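Local structure of tryptophan halogenase superfamily (Brevundimonas sp. BAL3, 6FRL) at residues W24-A29 / T360-L365. The protein is a flavin-dependent halogenase of the tryptophan halogenase superfamily that prefers bromination over chlorination. Sequence-based numbering, arbitrary orientation.
Sequences WMTAAA and TGIERL
Ile362 pushes its branched side chain between Met25, Thr26 and Ala29, three residues of helix 20-33 that face helix 354-367. With CG1 anti to its own carbonyl carbon (chi1 -71°) and the chain extended beyond it, CD1 reaches the backbone between Met25 and Thr26, 3.9 Å from Met25 C and 3.7 Å from Thr26 N. CG2, anti to the backbone N, meets the methyl of Ala29 instead, with 3.5 Å between CG2 of Ile362 and CB of Ala29. The same Ile362 CD1 also packs against the base of the Met25 side chain, 4.0 Å from its CB. Thr26 passes Ile362 at a slant and offers its hydroxyl rather than its methyl: OG1 of Thr26 is 3.7 Å from CD1 of Ile362. The contact is van der Waals, CD1 being a methyl; the hydroxyl's own hydrogen bond goes to the carbonyl O of Ala22, one turn back in its helix, and settles its polarity in a buried place. An alanine in place of Ile362 removes CG1, CG2 and CD1, which would probably cost the Ala29 methyl its contact across the helices and open a gap beside Met25 and Thr26. The two short axes approach to 10.4 Å and run roughly in the same direction, crossing at -34°. Phe65 of helix 61-68 touches both Met25 and Ala29; Ile355, Ile358 and Glu359, earlier in helix 354-367, also touch Met25. Helix 20-33 follows strand 13-17 through a glycine-rich turn consistent with a Rossmann-type GxGxxG motif, so the contact packs the first helix of what is probably the FAD-binding fold against a helix distant in sequence.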
loop_
_atom_site.group_PDB
_atom_site.type_symbol
_atom_site.label_atom_id
_atom_site.label_comp_id
_atom_site.label_asym_id
_atom_site.label_seq_id
_atom_site.Cartn_x
_atom_site.Cartn_y
_atom_site.Cartn_z
ATOM N N TRP B 24 4.935 -26.663 -12.153
ATOM C CA TRP B 24 3.545 -27.051 -12.271
ATOM C C TRP B 24 2.584 -26.050 -11.660
ATOM O O TRP B 24 1.476 -25.968 -12.151
ATOM C CB TRP B 24 3.313 -28.477 -11.759
ATOM C CG TRP B 24 3.890 -29.467 -12.699
ATOM C CD1 TRP B 24 4.955 -30.274 -12.462
ATOM C CD2 TRP B 24 3.474 -29.733 -14.033
ATOM N NE1 TRP B 24 5.227 -31.050 -13.568
ATOM C CE2 TRP B 24 4.333 -30.739 -14.548
ATOM C CE3 TRP B 24 2.468 -29.227 -14.850
ATOM C CZ2 TRP B 24 4.206 -31.250 -15.836
ATOM C CZ3 TRP B 24 2.339 -29.737 -16.152
ATOM C CH2 TRP B 24 3.215 -30.736 -16.624
ATOM N N MET B 25 2.991 -25.264 -10.643
ATOM C CA MET B 25 2.172 -24.101 -10.229
ATOM C C MET B 25 2.047 -23.098 -11.383
ATOM O O MET B 25 0.943 -22.634 -11.681
ATOM C CB MET B 25 2.711 -23.385 -8.981
ATOM C CG MET B 25 2.428 -24.122 -7.673
ATOM S SD MET B 25 3.386 -23.438 -6.305
ATOM C CE MET B 25 2.537 -21.864 -6.009
ATOM N N THR B 26 3.167 -22.765 -12.027
ATOM C CA THR B 26 3.147 -21.870 -13.187
ATOM C C THR B 26 2.212 -22.390 -14.336
ATOM O O THR B 26 1.348 -21.662 -14.833
ATOM C CB THR B 26 4.583 -21.631 -13.699
ATOM O OG1 THR B 26 5.393 -21.095 -12.639
ATOM C CG2 THR B 26 4.584 -20.654 -14.849
ATOM N N ALA B 27 2.371 -23.657 -14.715
ATOM C CA ALA B 27 1.559 -24.276 -15.760
ATOM C C ALA B 27 0.080 -24.218 -15.433
ATOM O O ALA B 27 -0.738 -23.820 -16.290
ATOM C CB ALA B 27 1.979 -25.733 -15.995
ATOM N N ALA B 28 -0.268 -24.606 -14.210
ATOM C CA ALA B 28 -1.694 -24.622 -13.823
ATOM C C ALA B 28 -2.314 -23.217 -13.833
ATOM O O ALA B 28 -3.439 -23.020 -14.353
ATOM C CB ALA B 28 -1.877 -25.268 -12.466
ATOM N N ALA B 29 -1.565 -22.246 -13.290
ATOM C CA ALA B 29 -2.013 -20.844 -13.213
ATOM C C ALA B 29 -2.202 -20.249 -14.609
ATOM O O ALA B 29 -3.228 -19.639 -14.865
ATOM C CB ALA B 29 -1.028 -20.002 -12.412
ATOM N N THR B 360 3.807 -15.102 -5.829
ATOM C CA THR B 360 3.932 -13.687 -6.112
ATOM C C THR B 360 4.538 -13.504 -7.502
ATOM O O THR B 360 4.147 -12.585 -8.234
ATOM C CB THR B 360 4.772 -12.937 -5.061
ATOM O OG1 THR B 360 6.055 -13.565 -4.922
ATOM C CG2 THR B 360 4.065 -12.886 -3.694
ATOM N N GLY B 361 5.478 -14.385 -7.863
ATOM C CA GLY B 361 6.099 -14.339 -9.196
ATOM C C GLY B 361 5.092 -14.564 -10.296
ATOM O O GLY B 361 5.083 -13.833 -11.284
ATOM N N ILE B 362 4.219 -15.552 -10.089
ATOM C CA ILE B 362 3.156 -15.876 -11.031
ATOM C C ILE B 362 2.130 -14.768 -11.152
ATOM O O ILE B 362 1.718 -14.445 -12.252
ATOM C CB ILE B 362 2.472 -17.207 -10.671
ATOM C CG1 ILE B 362 3.424 -18.365 -10.967
ATOM C CG2 ILE B 362 1.182 -17.410 -11.462
ATOM C CD1 ILE B 362 3.173 -19.582 -10.095
ATOM N N GLU B 363 1.685 -14.208 -10.037
ATOM C CA GLU B 363 0.699 -13.103 -10.079
ATOM C C GLU B 363 1.290 -11.941 -10.879
ATOM O O GLU B 363 0.615 -11.371 -11.755
ATOM C CB GLU B 363 0.264 -12.653 -8.665
ATOM C CG GLU B 363 -0.761 -11.475 -8.601
ATOM C CD GLU B 363 -1.924 -11.451 -9.669
ATOM O OE1 GLU B 363 -2.839 -12.326 -9.654
ATOM O OE2 GLU B 363 -1.923 -10.541 -10.565
ATOM N N ARG B 364 2.559 -11.650 -10.626
ATOM C CA ARG B 364 3.268 -10.562 -11.287
ATOM C C ARG B 364 3.422 -10.805 -12.816
ATOM O O ARG B 364 3.225 -9.877 -13.608
ATOM C CB ARG B 364 4.606 -10.357 -10.578
ATOM C CG ARG B 364 5.362 -9.109 -10.916
ATOM C CD ARG B 364 6.601 -8.994 -10.019
ATOM N NE ARG B 364 6.216 -8.627 -8.649
ATOM C CZ ARG B 364 6.429 -9.336 -7.540
ATOM N NH1 ARG B 364 7.089 -10.495 -7.554
ATOM N NH2 ARG B 364 5.997 -8.841 -6.371
ATOM N N LEU B 365 3.723 -12.038 -13.210
ATOM C CA LEU B 365 3.831 -12.412 -14.615
ATOM C C LEU B 365 2.527 -12.182 -15.357
ATOM O O LEU B 365 2.533 -11.624 -16.469
ATOM C CB LEU B 365 4.242 -13.889 -14.778
ATOM C CG LEU B 365 4.283 -14.453 -16.202
ATOM C CD1 LEU B 365 5.065 -13.564 -17.148
ATOM C CD2 LEU B 365 4.859 -15.847 -16.188
#